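Local structure of putative diflavin flavoprotein A 5 (Nostoc sp. PCC 7120, 4FEK) at residues V83-F88 with G116-A121; L149-P154 with G159-D164; P154-G159 with A206-H211; K174-H179 with A214-I219. The protein probably carries electrons from NADH to oxygen, reducing it to water, and is represented here by its N-terminal metallo-beta-lactamase-like domain. All blocks are in the same frame, centred on the assembly; numbering follows the deposited sequence. Where two conformers were deposited one is given.

Overall arrangement
The four contacts belong to one metallo-beta-lactamase-like domain, and two of them, 1 and 4, meet at a bound phosphate that probably came from the crystallisation liquor. Interaction 1 supplies His-87 and interaction 4 supplies Lys-174 as its ligands, although their contact centres lie about 20 Å apart. Between them is the hairpin of interaction 2, its centre about 13 Å from that of interaction 1 and about 9 Å from that of interaction 4; its Leu-160 N probably hydrogen-bonds Gly-86 O (2.8 Å). Interaction 3 continues the hairpin into its connecting loop, sharing Pro-154 and Gly-159 with interaction 2, and its Trp-156 packs against both His-87 and Lys-174. Interactions 3 and 4 both draw on helix 209-219.

Interaction 1: residues V83-F88 with G116-A121; sequences VILGHF and GDLRAA. With PO4 (phosphate ion), chain E.
With its CG anti to the backbone N (chi1 -178°), Phe-88 extends its ring from the loop after strand 80-84 to helix 112-121, where the helix backbone points the CB methylene of Asp-117 at it; chi1 of the aspartate (-67°) then places the carboxylate. The methylene sits almost centrally over one face, CB lying 3.6 Å from the centroid of the Phe-88 ring, a well-formed CH-pi contact. The Asp-117 carboxylate does not lie flat on the ring: the two planes are inclined by 34°, with OD2 out beyond the CD2 rim, 3.8 Å from Phe-88 CD2. Leu-118 approaches the same ring differently, at its edge, with CD2 3.9 Å from Phe-88 CE1. Its other methyl meets Leu-85 tip to tip, Leu-118 CD1 to Leu-85 CD1 being 4.0 Å, so the two branches of one leucine serve two partners. Phe-96 of helix 93-102 touches both leucines, and Ile-93 packs on Phe-88.

The loop probably lies where metal ligands sit in relatives of this fold; here a phosphate ion occupies the site. His-87, next to Phe-88 in the chain, sends NE2 to O3 of the phosphate at 3.0 Å, while ND1 is held by Asp-173, which fixes the rotation of the imidazole. Ser-89, Asn-91, Arg-92 and Lys-174 bind the same anion. No hydrogen bond or salt bridge joins the loop directly to helix 112-121; their contact is therefore one of carbon surfaces and dispersion, while His-87 NE2 is given to the phosphate.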
loop_
_atom_site.group_PDB
_atom_site.type_symbol
_atom_site.label_atom_id
_atom_site.label_comp_id
_atom_site.label_asym_id
_atom_site.label_seq_id
_atom_site.Cartn_x
_atom_site.Cartn_y
_atom_site.Cartn_z
ATOM N N VAL A 83 -10.637 -5.102 5.048
ATOM C CA VAL A 83 -10.019 -4.299 3.995
ATOM C C VAL A 83 -9.125 -3.291 4.748
ATOM O O VAL A 83 -9.630 -2.421 5.469
ATOM C CB VAL A 83 -11.080 -3.555 3.146
ATOM C CG1 VAL A 83 -10.412 -2.658 2.125
ATOM C CG2 VAL A 83 -12.008 -4.580 2.433
ATOM N N ILE A 84 -7.812 -3.431 4.602
ATOM C CA ILE A 84 -6.867 -2.545 5.298
ATOM C C ILE A 84 -6.373 -1.429 4.367
ATOM O O ILE A 84 -5.976 -1.689 3.226
ATOM C CB ILE A 84 -5.693 -3.334 5.853
ATOM C CG1 ILE A 84 -6.210 -4.359 6.879
ATOM C CG2 ILE A 84 -4.623 -2.380 6.457
ATOM C CD1 ILE A 84 -5.262 -5.494 7.160
ATOM N N LEU A 85 -6.413 -0.196 4.862
ATOM C CA LEU A 85 -6.060 0.980 4.068
ATOM C C LEU A 85 -4.736 1.570 4.519
ATOM O O LEU A 85 -4.574 1.923 5.699
ATOM C CB LEU A 85 -7.136 2.045 4.225
ATOM C CG LEU A 85 -8.561 1.622 3.881
ATOM C CD1 LEU A 85 -9.444 2.845 3.893
ATOM C CD2 LEU A 85 -8.556 0.957 2.519
ATOM N N GLY A 86 -3.802 1.729 3.587
ATOM C CA GLY A 86 -2.519 2.329 3.933
ATOM C C GLY A 86 -2.611 3.857 4.010
ATOM O O GLY A 86 -1.694 4.516 4.490
ATOM N N HIS A 87 -3.697 4.411 3.480
ATOM C CA HIS A 87 -3.996 5.856 3.539
ATOM C C HIS A 87 -5.389 6.042 2.964
ATOM O O HIS A 87 -5.989 5.064 2.515
ATOM C CB HIS A 87 -2.984 6.679 2.728
ATOM C CG HIS A 87 -3.155 6.566 1.248
ATOM N ND1 HIS A 87 -2.637 5.523 0.515
ATOM C CD2 HIS A 87 -3.791 7.369 0.362
ATOM C CE1 HIS A 87 -2.949 5.682 -0.758
ATOM N NE2 HIS A 87 -3.639 6.803 -0.877
ATOM N N PHE A 88 -5.903 7.277 2.970
ATOM C CA PHE A 88 -7.218 7.567 2.390
ATOM C C PHE A 88 -7.165 8.545 1.206
ATOM O O PHE A 88 -6.619 9.628 1.323
ATOM C CB PHE A 88 -8.179 8.129 3.442
ATOM C CG PHE A 88 -9.561 8.394 2.904
ATOM C CD1 PHE A 88 -10.520 7.398 2.915
ATOM C CD2 PHE A 88 -9.889 9.631 2.366
ATOM C CE1 PHE A 88 -11.795 7.628 2.405
ATOM C CE2 PHE A 88 -11.158 9.867 1.849
ATOM C CZ PHE A 88 -12.109 8.866 1.873
ATOM N N GLY A 116 -13.107 9.055 9.887
ATOM C CA GLY A 116 -14.082 10.105 9.637
ATOM C C GLY A 116 -14.370 10.306 8.159
ATOM O O GLY A 116 -15.532 10.401 7.763
ATOM N N ASP A 117 -13.310 10.344 7.352
ATOM C CA ASP A 117 -13.408 10.452 5.892
ATOM C C ASP A 117 -14.220 9.320 5.270
ATOM O O ASP A 117 -15.015 9.544 4.357
ATOM C CB ASP A 117 -12.017 10.414 5.258
ATOM C CG ASP A 117 -11.184 11.634 5.589
ATOM O OD1 ASP A 117 -11.773 12.716 5.798
ATOM O OD2 ASP A 117 -9.938 11.507 5.627
ATOM N N LEU A 118 -13.988 8.102 5.743
ATOM C CA LEU A 118 -14.729 6.945 5.255
ATOM C C LEU A 118 -16.218 7.089 5.521
ATOM O O LEU A 118 -17.035 6.922 4.617
ATOM C CB LEU A 118 -14.237 5.674 5.936
ATOM C CG LEU A 118 -13.216 4.876 5.151
ATOM C CD1 LEU A 118 -12.815 3.633 5.938
ATOM C CD2 LEU A 118 -13.792 4.516 3.783
ATOM N N ARG A 119 -16.565 7.385 6.772
ATOM C CA ARG A 119 -17.968 7.458 7.175
ATOM C C ARG A 119 -18.687 8.564 6.414
ATOM O O ARG A 119 -19.862 8.432 6.086
ATOM C CB ARG A 119 -18.114 7.655 8.691
ATOM C CG ARG A 119 -17.692 6.448 9.520
ATOM C CD ARG A 119 -18.176 6.531 10.976
ATOM N NE ARG A 119 -17.603 5.466 11.805
ATOM C CZ ARG A 119 -18.051 4.213 11.845
ATOM N NH1 ARG A 119 -19.087 3.850 11.096
ATOM N NH2 ARG A 119 -17.462 3.314 12.628
ATOM N N ALA A 120 -17.972 9.642 6.115
ATOM C CA ALA A 120 -18.552 10.736 5.346
ATOM C C ALA A 120 -18.766 10.363 3.879
ATOM O O ALA A 120 -19.696 10.861 3.244
ATOM C CB ALA A 120 -17.698 11.990 5.465
ATOM N N ALA A 121 -17.914 9.490 3.340
ATOM C CA ALA A 121 -18.061 9.048 1.953
ATOM C C ALA A 121 -19.230 8.088 1.776
ATOM O O ALA A 121 -19.713 7.890 0.663
ATOM C CB ALA A 121 -16.770 8.406 1.446
HETATM P P PO4 E . -4.138 7.826 -4.774
HETATM O O1 PO4 E . -5.451 7.049 -4.618
HETATM O O2 PO4 E . -4.382 8.901 -5.779
HETATM O O3 PO4 E . -3.837 8.412 -3.423
HETATM O O4 PO4 E . -3.082 6.865 -5.263
#

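Interaction 2: residues L149-P154 with G159-D164; sequences LPIPSP and GLCTYD
Leu-149 and Cys-161 form a hydrogen-bonded antiparallel pair in the beta hairpin of strands 145-150 and 160-164, and Pro-150 with Leu-160 forms the adjoining non-hydrogen-bonded pair. This hairpin lies in the second sheet of the alpha-beta/beta-alpha sandwich that defines the metallo-beta-lactamase fold. Two nearly straight bonds join the first pair, Leu-149 N to Cys-161 O at 2.9 Å and Cys-161 N to Leu-149 O at 3.0 Å. A third, from Ile-151 N to Gly-159 O at 2.8 Å, carries the ladder past the end of the regular strands. Proline at position 150 has no N-H to give, and it falls at the non-hydrogen-bonded pair, where none is given to Leu-160.

The side chains divide between the sheet's two faces. On the face of Pro-150, the CD1 methyl of Leu-160 lies against Pro-150 N and CA, 3.8 Å from N, and is 4.2 Å from CG of the same proline. On the other face Leu-149 and Cys-161 lie next to each other, their CB atoms 4.4 Å apart, and Leu-149 CD1 reaches Tyr-163 CB. The tyrosine's far end leads away, its OH hydrogen-bonded to Gln-223 O. Ile-151 places CG1 between its backbone N and carbonyl carbon (chi1 50°), which lays that methylene against the Gly-159 carbonyl. The same branch continues alongside Cys-161, where its terminal CD1 comes to 3.8 Å from Cys-161 SG.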
loop_
_atom_site.group_PDB
_atom_site.type_symbol
_atom_site.label_atom_id
_atom_site.label_comp_id
_atom_site.label_asym_id
_atom_site.label_seq_id
_atom_site.Cartn_x
_atom_site.Cartn_y
_atom_site.Cartn_z
ATOM N N LEU A 149 1.500 0.318 12.339
ATOM C CA LEU A 149 2.388 1.432 12.626
ATOM C C LEU A 149 1.890 2.671 11.889
ATOM O O LEU A 149 2.201 2.878 10.716
ATOM C CB LEU A 149 3.828 1.113 12.212
ATOM C CG LEU A 149 4.532 -0.108 12.829
ATOM C CD1 LEU A 149 4.114 -1.438 12.182
ATOM C CD2 LEU A 149 6.035 0.057 12.747
ATOM N N PRO A 150 1.097 3.498 12.583
ATOM C CA PRO A 150 0.615 4.716 11.932
ATOM C C PRO A 150 1.813 5.599 11.657
ATOM O O PRO A 150 2.676 5.787 12.534
ATOM C CB PRO A 150 -0.299 5.354 12.997
ATOM C CG PRO A 150 -0.684 4.203 13.890
ATOM C CD PRO A 150 0.551 3.347 13.944
ATOM N N ILE A 151 1.868 6.116 10.439
ATOM C CA ILE A 151 2.905 7.077 10.062
ATOM C C ILE A 151 2.244 8.347 9.535
ATOM O O ILE A 151 2.378 8.696 8.364
ATOM C CB ILE A 151 3.921 6.464 9.052
ATOM C CG1 ILE A 151 3.197 5.802 7.877
ATOM C CG2 ILE A 151 4.832 5.437 9.769
ATOM C CD1 ILE A 151 4.111 5.556 6.684
ATOM N N PRO A 152 1.530 9.069 10.428
ATOM C CA PRO A 152 0.807 10.261 9.974
ATOM C C PRO A 152 1.775 11.350 9.459
ATOM O O PRO A 152 2.809 11.616 10.083
ATOM C CB PRO A 152 0.106 10.744 11.254
ATOM C CG PRO A 152 0.982 10.253 12.380
ATOM C CD PRO A 152 1.469 8.902 11.891
ATOM N N SER A 153 1.412 11.969 8.340
ATOM C CA SER A 153 2.165 13.077 7.771
ATOM C C SER A 153 1.172 14.084 7.189
ATOM O O SER A 153 0.007 13.738 6.918
ATOM C CB SER A 153 3.123 12.570 6.685
ATOM O OG SER A 153 2.413 12.043 5.577
ATOM N N PRO A 154 1.618 15.331 6.980
ATOM C CA PRO A 154 0.718 16.346 6.428
ATOM C C PRO A 154 0.059 15.903 5.117
ATOM O O PRO A 154 -1.139 16.112 4.927
ATOM C CB PRO A 154 1.651 17.543 6.203
ATOM C CG PRO A 154 2.700 17.378 7.272
ATOM C CD PRO A 154 2.936 15.895 7.343
ATOM N N GLY A 159 -1.693 7.829 6.949
ATOM C CA GLY A 159 -0.654 6.909 6.499
ATOM C C GLY A 159 -0.435 5.793 7.496
ATOM O O GLY A 159 -0.343 6.035 8.686
ATOM N N LEU A 160 -0.380 4.554 7.011
ATOM C CA LEU A 160 -0.301 3.403 7.900
ATOM C C LEU A 160 0.540 2.330 7.240
ATOM O O LEU A 160 0.322 2.022 6.066
ATOM C CB LEU A 160 -1.717 2.819 8.109
ATOM C CG LEU A 160 -1.885 1.590 9.004
ATOM C CD1 LEU A 160 -1.624 1.989 10.460
ATOM C CD2 LEU A 160 -3.307 1.022 8.872
ATOM N N CYS A 161 1.500 1.781 7.978
ATOM C CA CYS A 161 2.203 0.562 7.582
ATOM C C CYS A 161 1.647 -0.605 8.388
ATOM O O CYS A 161 1.242 -0.428 9.535
ATOM C CB CYS A 161 3.712 0.682 7.861
ATOM S SG CYS A 161 4.571 1.803 6.732
ATOM N N THR A 162 1.632 -1.790 7.783
ATOM C CA THR A 162 1.131 -2.989 8.433
ATOM C C THR A 162 2.185 -4.060 8.315
ATOM O O THR A 162 2.767 -4.227 7.256
ATOM C CB THR A 162 -0.126 -3.520 7.736
ATOM O OG1 THR A 162 -1.089 -2.474 7.639
ATOM C CG2 THR A 162 -0.719 -4.703 8.544
ATOM N N TYR A 163 2.437 -4.775 9.409
ATOM C CA TYR A 163 3.486 -5.785 9.430
ATOM C C TYR A 163 2.899 -7.150 9.808
ATOM O O TYR A 163 2.236 -7.281 10.825
ATOM C CB TYR A 163 4.570 -5.367 10.424
ATOM C CG TYR A 163 5.703 -6.355 10.619
ATOM C CD1 TYR A 163 6.696 -6.504 9.660
ATOM C CD2 TYR A 163 5.795 -7.114 11.781
ATOM C CE1 TYR A 163 7.754 -7.393 9.852
ATOM C CE2 TYR A 163 6.850 -8.014 11.983
ATOM C CZ TYR A 163 7.820 -8.143 11.011
ATOM O OH TYR A 163 8.864 -9.020 11.199
ATOM N N ASP A 164 3.135 -8.151 8.971
ATOM C CA ASP A 164 2.640 -9.496 9.249
ATOM C C ASP A 164 3.780 -10.249 9.902
ATOM O O ASP A 164 4.781 -10.527 9.272
ATOM C CB ASP A 164 2.184 -10.177 7.960
ATOM C CG ASP A 164 1.648 -11.603 8.192
ATOM O OD1 ASP A 164 1.917 -12.201 9.254
ATOM O OD2 ASP A 164 0.959 -12.128 7.284
#

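Interaction 3: residues P154-G159 with A206-H211; sequences PRWPAG and APHAIH
His-208, just before helix 209-219, and His-211, in its first turn, present ring faces to two successive residues of the loop between strands 145-150 and 160-164. His-211 receives Pro-154: the pyrrolidine CD hangs over one face of the imidazole, 3.5 Å from the centroid of the His-211 ring and offset toward CE1, where Pro-154 CD to His-211 CE1 is 3.3 Å. The two side chains approach from opposite directions.

His-208, the N-cap residue, is covered on both faces. Pro-207 CB lies over one, and Arg-155 CB over the other, displaced toward the rim, with Arg-155 CB to His-208 NE2 at 3.4 Å. The arginine touches with CB, and more distantly CG. Its chi1 (176°) sets CG over the indole of Trp-156; the chain beyond, deposited in two conformers, is less certain. The indole itself reaches His-208 only obliquely and more distantly, Trp-156 CZ3 to His-208 CD2 being 4.4 Å.

Trp-156 opens a type I beta turn closed by the hydrogen bond from Gly-159 N to Trp-156 O, and its ring also meets His-87 edge-to-face near the bound phosphate. The loop thus links the surface of helix 209-219 to the surroundings of the anion. With no hydrogen bond between the two segments, the interface rests on shape-matched C-H groups laid over imidazole faces.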
loop_
_atom_site.group_PDB
_atom_site.type_symbol
_atom_site.label_atom_id
_atom_site.label_comp_id
_atom_site.label_asym_id
_atom_site.label_seq_id
_atom_site.Cartn_x
_atom_site.Cartn_y
_atom_site.Cartn_z
ATOM N N PRO A 154 1.618 15.331 6.980
ATOM C CA PRO A 154 0.718 16.346 6.428
ATOM C C PRO A 154 0.059 15.903 5.117
ATOM O O PRO A 154 -1.139 16.112 4.927
ATOM C CB PRO A 154 1.651 17.543 6.203
ATOM C CG PRO A 154 2.700 17.378 7.272
ATOM C CD PRO A 154 2.936 15.895 7.343
ATOM N N ARG A 155 0.818 15.257 4.243
ATOM C CA ARG A 155 0.287 14.731 2.986
ATOM C C ARG A 155 -0.666 13.529 3.173
ATOM O O ARG A 155 -1.700 13.418 2.488
ATOM C CB ARG A 155 1.451 14.351 2.072
ATOM C CG ARG A 155 1.052 13.693 0.772
ATOM C CD ARG A 155 0.383 14.677 -0.162
ATOM N NE ARG A 155 0.128 14.084 -1.472
ATOM C CZ ARG A 155 -0.846 13.215 -1.727
ATOM N NH1 ARG A 155 -1.664 12.821 -0.755
ATOM N NH2 ARG A 155 -1.001 12.734 -2.953
ATOM N N TRP A 156 -0.306 12.618 4.087
ATOM C CA TRP A 156 -1.145 11.453 4.418
ATOM C C TRP A 156 -1.371 11.320 5.927
ATOM O O TRP A 156 -0.689 10.552 6.598
ATOM C CB TRP A 156 -0.553 10.134 3.870
ATOM C CG TRP A 156 -0.369 10.109 2.392
ATOM C CD1 TRP A 156 -1.339 9.902 1.436
ATOM C CD2 TRP A 156 0.860 10.291 1.685
ATOM N NE1 TRP A 156 -0.776 9.952 0.181
ATOM C CE2 TRP A 156 0.571 10.185 0.308
ATOM C CE3 TRP A 156 2.187 10.554 2.089
ATOM C CZ2 TRP A 156 1.552 10.330 -0.673
ATOM C CZ3 TRP A 156 3.165 10.696 1.105
ATOM C CH2 TRP A 156 2.842 10.579 -0.252
ATOM N N PRO A 157 -2.346 12.063 6.470
ATOM C CA PRO A 157 -2.609 12.019 7.915
ATOM C C PRO A 157 -2.945 10.606 8.372
ATOM O O PRO A 157 -2.682 10.257 9.520
ATOM C CB PRO A 157 -3.826 12.956 8.085
ATOM C CG PRO A 157 -3.701 13.923 6.880
ATOM C CD PRO A 157 -3.179 13.053 5.766
ATOM N N ALA A 158 -3.490 9.790 7.471
ATOM C CA ALA A 158 -3.882 8.436 7.831
ATOM C C ALA A 158 -2.898 7.388 7.302
ATOM O O ALA A 158 -3.233 6.201 7.193
ATOM C CB ALA A 158 -5.311 8.151 7.305
ATOM N N GLY A 159 -1.693 7.829 6.949
ATOM C CA GLY A 159 -0.654 6.909 6.499
ATOM C C GLY A 159 -0.435 5.793 7.496
ATOM O O GLY A 159 -0.343 6.035 8.686
ATOM N N ALA A 206 10.135 13.559 -0.867
ATOM C CA ALA A 206 11.090 14.613 -0.524
ATOM C C ALA A 206 10.489 15.828 0.206
ATOM O O ALA A 206 11.083 16.311 1.177
ATOM C CB ALA A 206 11.894 15.054 -1.766
ATOM N N PRO A 207 9.311 16.312 -0.221
ATOM C CA PRO A 207 8.779 17.474 0.512
ATOM C C PRO A 207 8.432 17.188 1.975
ATOM O O PRO A 207 8.195 18.117 2.746
ATOM C CB PRO A 207 7.491 17.813 -0.251
ATOM C CG PRO A 207 7.677 17.212 -1.613
ATOM C CD PRO A 207 8.454 15.957 -1.377
ATOM N N HIS A 208 8.396 15.920 2.357
ATOM C CA HIS A 208 8.008 15.558 3.708
ATOM C C HIS A 208 9.166 14.831 4.393
ATOM O O HIS A 208 8.957 13.909 5.172
ATOM C CB HIS A 208 6.774 14.655 3.642
ATOM C CG HIS A 208 5.802 15.051 2.570
ATOM N ND1 HIS A 208 5.065 16.218 2.626
ATOM C CD2 HIS A 208 5.454 14.439 1.409
ATOM C CE1 HIS A 208 4.308 16.311 1.546
ATOM N NE2 HIS A 208 4.522 15.244 0.792
ATOM N N ALA A 209 10.392 15.253 4.103
ATOM C CA ALA A 209 11.573 14.519 4.571
ATOM C C ALA A 209 11.645 14.236 6.082
ATOM O O ALA A 209 12.060 13.143 6.480
ATOM C CB ALA A 209 12.859 15.207 4.090
ATOM N N ILE A 210 11.274 15.196 6.936
ATOM C CA ILE A 210 11.308 14.904 8.376
ATOM C C ILE A 210 10.314 13.793 8.751
ATOM O O ILE A 210 10.570 13.011 9.661
ATOM C CB ILE A 210 11.050 16.134 9.274
ATOM C CG1 ILE A 210 9.696 16.755 8.951
ATOM C CG2 ILE A 210 12.210 17.152 9.165
ATOM C CD1 ILE A 210 9.236 17.768 9.986
ATOM N N HIS A 211 9.189 13.722 8.051
ATOM C CA HIS A 211 8.270 12.616 8.300
ATOM C C HIS A 211 8.778 11.295 7.742
ATOM O O HIS A 211 8.512 10.249 8.321
ATOM C CB HIS A 211 6.873 12.921 7.778
ATOM C CG HIS A 211 6.146 13.925 8.606
ATOM N ND1 HIS A 211 6.298 15.279 8.418
ATOM C CD2 HIS A 211 5.292 13.773 9.646
ATOM C CE1 HIS A 211 5.554 15.926 9.303
ATOM N NE2 HIS A 211 4.926 15.038 10.050
#

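Interaction 4: residues K174-H179 with A214-I219; sequences KIFGAH and AALEKI. With PO4 (phosphate ion), chain E.
A buried apolar contact, confined to Phe-176 against Leu-216 and Ile-219, joins the loop that follows strand 169-173 to the last turns of helix 209-219. Both aliphatic residues meet the edge of the aromatic ring and none of their carbons lies over its face. Phe-176 CZ is 3.6 Å from Leu-216 CD2 and 3.9 Å from Ile-219 CD1, so the CZ edge of the ring is shared by methyls from two positions three residues apart on the helix. Ile-219 reaches it because CG1 lies between its backbone N and carbonyl carbon (chi1 70°), extending CD1 to the ring from the opposing direction.

In the metallo-beta-lactamase sandwich this helix packs outside the second sheet, and Phe-176 is embedded between the two: its ring stacks with Tyr-227 of strand 226-229, and Leu-242 and Tyr-246 of helix 239-258 also touch it. The preceding Ile-175 lays CG2 3.5 Å above the plane of the Phe-176 ring, toward its rim.

Lys-174 leads the other way, into the phosphate site. Its NZ hydrogen-bonds the anion's O4 at 2.8 Å and is hydrogen-bonded to His-231 NE2 as well.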
loop_
_atom_site.group_PDB
_atom_site.type_symbol
_atom_site.label_atom_id
_atom_site.label_comp_id
_atom_site.label_asym_id
_atom_site.label_seq_id
_atom_site.Cartn_x
_atom_site.Cartn_y
_atom_site.Cartn_z
ATOM N N LYS A 174 2.355 3.880 0.071
ATOM C CA LYS A 174 3.105 4.902 -0.676
ATOM C C LYS A 174 4.607 4.909 -0.421
ATOM O O LYS A 174 5.359 5.467 -1.217
ATOM C CB LYS A 174 2.549 6.317 -0.421
ATOM C CG LYS A 174 1.145 6.552 -0.950
ATOM C CD LYS A 174 1.088 6.464 -2.477
ATOM C CE LYS A 174 -0.362 6.630 -2.979
ATOM N NZ LYS A 174 -0.442 6.812 -4.457
ATOM N N ILE A 175 5.065 4.344 0.697
ATOM C CA ILE A 175 6.504 4.434 0.978
ATOM C C ILE A 175 7.300 3.386 0.181
ATOM O O ILE A 175 6.871 2.232 0.086
ATOM C CB ILE A 175 6.836 4.320 2.479
ATOM C CG1 ILE A 175 5.844 5.113 3.342
ATOM C CG2 ILE A 175 8.291 4.769 2.735
ATOM C CD1 ILE A 175 5.781 6.598 3.027
ATOM N N PHE A 176 8.449 3.801 -0.365
ATOM C CA PHE A 176 9.425 2.922 -1.058
ATOM C C PHE A 176 9.091 2.438 -2.471
ATOM O O PHE A 176 9.764 1.525 -2.969
ATOM C CB PHE A 176 9.770 1.657 -0.244
ATOM C CG PHE A 176 10.254 1.920 1.128
ATOM C CD1 PHE A 176 11.467 2.561 1.345
ATOM C CD2 PHE A 176 9.512 1.493 2.219
ATOM C CE1 PHE A 176 11.916 2.786 2.622
ATOM C CE2 PHE A 176 9.959 1.707 3.495
ATOM C CZ PHE A 176 11.162 2.358 3.705
ATOM N N GLY A 177 8.076 3.015 -3.111
ATOM C CA GLY A 177 7.660 2.523 -4.420
ATOM C C GLY A 177 8.367 3.128 -5.618
ATOM O O GLY A 177 9.383 3.859 -5.494
ATOM N N ALA A 178 7.832 2.826 -6.801
ATOM C CA ALA A 178 8.356 3.396 -8.047
ATOM C C ALA A 178 7.291 3.327 -9.114
ATOM O O ALA A 178 6.579 2.332 -9.204
ATOM C CB ALA A 178 9.617 2.646 -8.504
ATOM N N HIS A 179 7.154 4.389 -9.904
ATOM C CA HIS A 179 6.183 4.369 -11.001
ATOM C C HIS A 179 6.777 3.771 -12.260
ATOM O O HIS A 179 7.264 4.476 -13.141
ATOM C CB HIS A 179 5.555 5.749 -11.233
ATOM C CG HIS A 179 4.527 6.101 -10.203
ATOM N ND1 HIS A 179 3.377 5.351 -10.020
ATOM C CD2 HIS A 179 4.496 7.072 -9.260
ATOM C CE1 HIS A 179 2.665 5.875 -9.036
ATOM N NE2 HIS A 179 3.333 6.909 -8.544
ATOM N N ALA A 214 11.013 9.976 10.392
ATOM C CA ALA A 214 10.232 9.460 11.522
ATOM C C ALA A 214 9.684 8.062 11.202
ATOM O O ALA A 214 9.691 7.165 12.047
ATOM C CB ALA A 214 9.076 10.428 11.876
ATOM N N ALA A 215 9.209 7.890 9.967
ATOM C CA ALA A 215 8.723 6.586 9.516
ATOM C C ALA A 215 9.831 5.523 9.536
ATOM O O ALA A 215 9.630 4.399 10.013
ATOM C CB ALA A 215 8.098 6.699 8.115
ATOM N N LEU A 216 11.000 5.884 9.022
ATOM C CA LEU A 216 12.144 4.975 9.025
ATOM C C LEU A 216 12.515 4.559 10.447
ATOM O O LEU A 216 12.800 3.387 10.706
ATOM C CB LEU A 216 13.341 5.611 8.305
ATOM C CG LEU A 216 13.154 5.911 6.807
ATOM C CD1 LEU A 216 14.412 6.573 6.225
ATOM C CD2 LEU A 216 12.797 4.656 6.018
ATOM N N GLU A 217 12.492 5.515 11.375
ATOM C CA GLU A 217 12.785 5.190 12.767
ATOM C C GLU A 217 11.760 4.187 13.327
ATOM O O GLU A 217 12.133 3.247 14.022
ATOM C CB GLU A 217 12.814 6.454 13.630
ATOM C CG GLU A 217 13.775 6.384 14.825
ATOM C CD GLU A 217 13.306 5.440 15.925
ATOM O OE1 GLU A 217 12.088 5.409 16.204
ATOM O OE2 GLU A 217 14.156 4.729 16.512
ATOM N N LYS A 218 10.481 4.415 13.035
ATOM C CA LYS A 218 9.396 3.510 13.476
ATOM C C LYS A 218 9.572 2.076 13.007
ATOM O O LYS A 218 9.373 1.126 13.771
ATOM C CB LYS A 218 8.016 4.025 13.036
ATOM C CG LYS A 218 7.411 5.077 13.959
ATOM C CD LYS A 218 6.300 5.852 13.255
ATOM C CE LYS A 218 5.946 7.144 13.995
ATOM N NZ LYS A 218 5.332 8.173 13.092
ATOM N N ILE A 219 9.947 1.900 11.750
ATOM C CA ILE A 219 10.063 0.550 11.227
ATOM C C ILE A 219 11.412 -0.096 11.530
ATOM O O ILE A 219 11.560 -1.305 11.369
ATOM C CB ILE A 219 9.797 0.495 9.708
ATOM C CG1 ILE A 219 10.930 1.154 8.935
ATOM C CG2 ILE A 219 8.435 1.127 9.349
ATOM C CD1 ILE A 219 10.689 1.185 7.425
HETATM P P PO4 E . -4.138 7.826 -4.774
HETATM O O1 PO4 E . -5.451 7.049 -4.618
HETATM O O2 PO4 E . -4.382 8.901 -5.779
HETATM O O3 PO4 E . -3.837 8.412 -3.423
HETATM O O4 PO4 E . -3.082 6.865 -5.263
#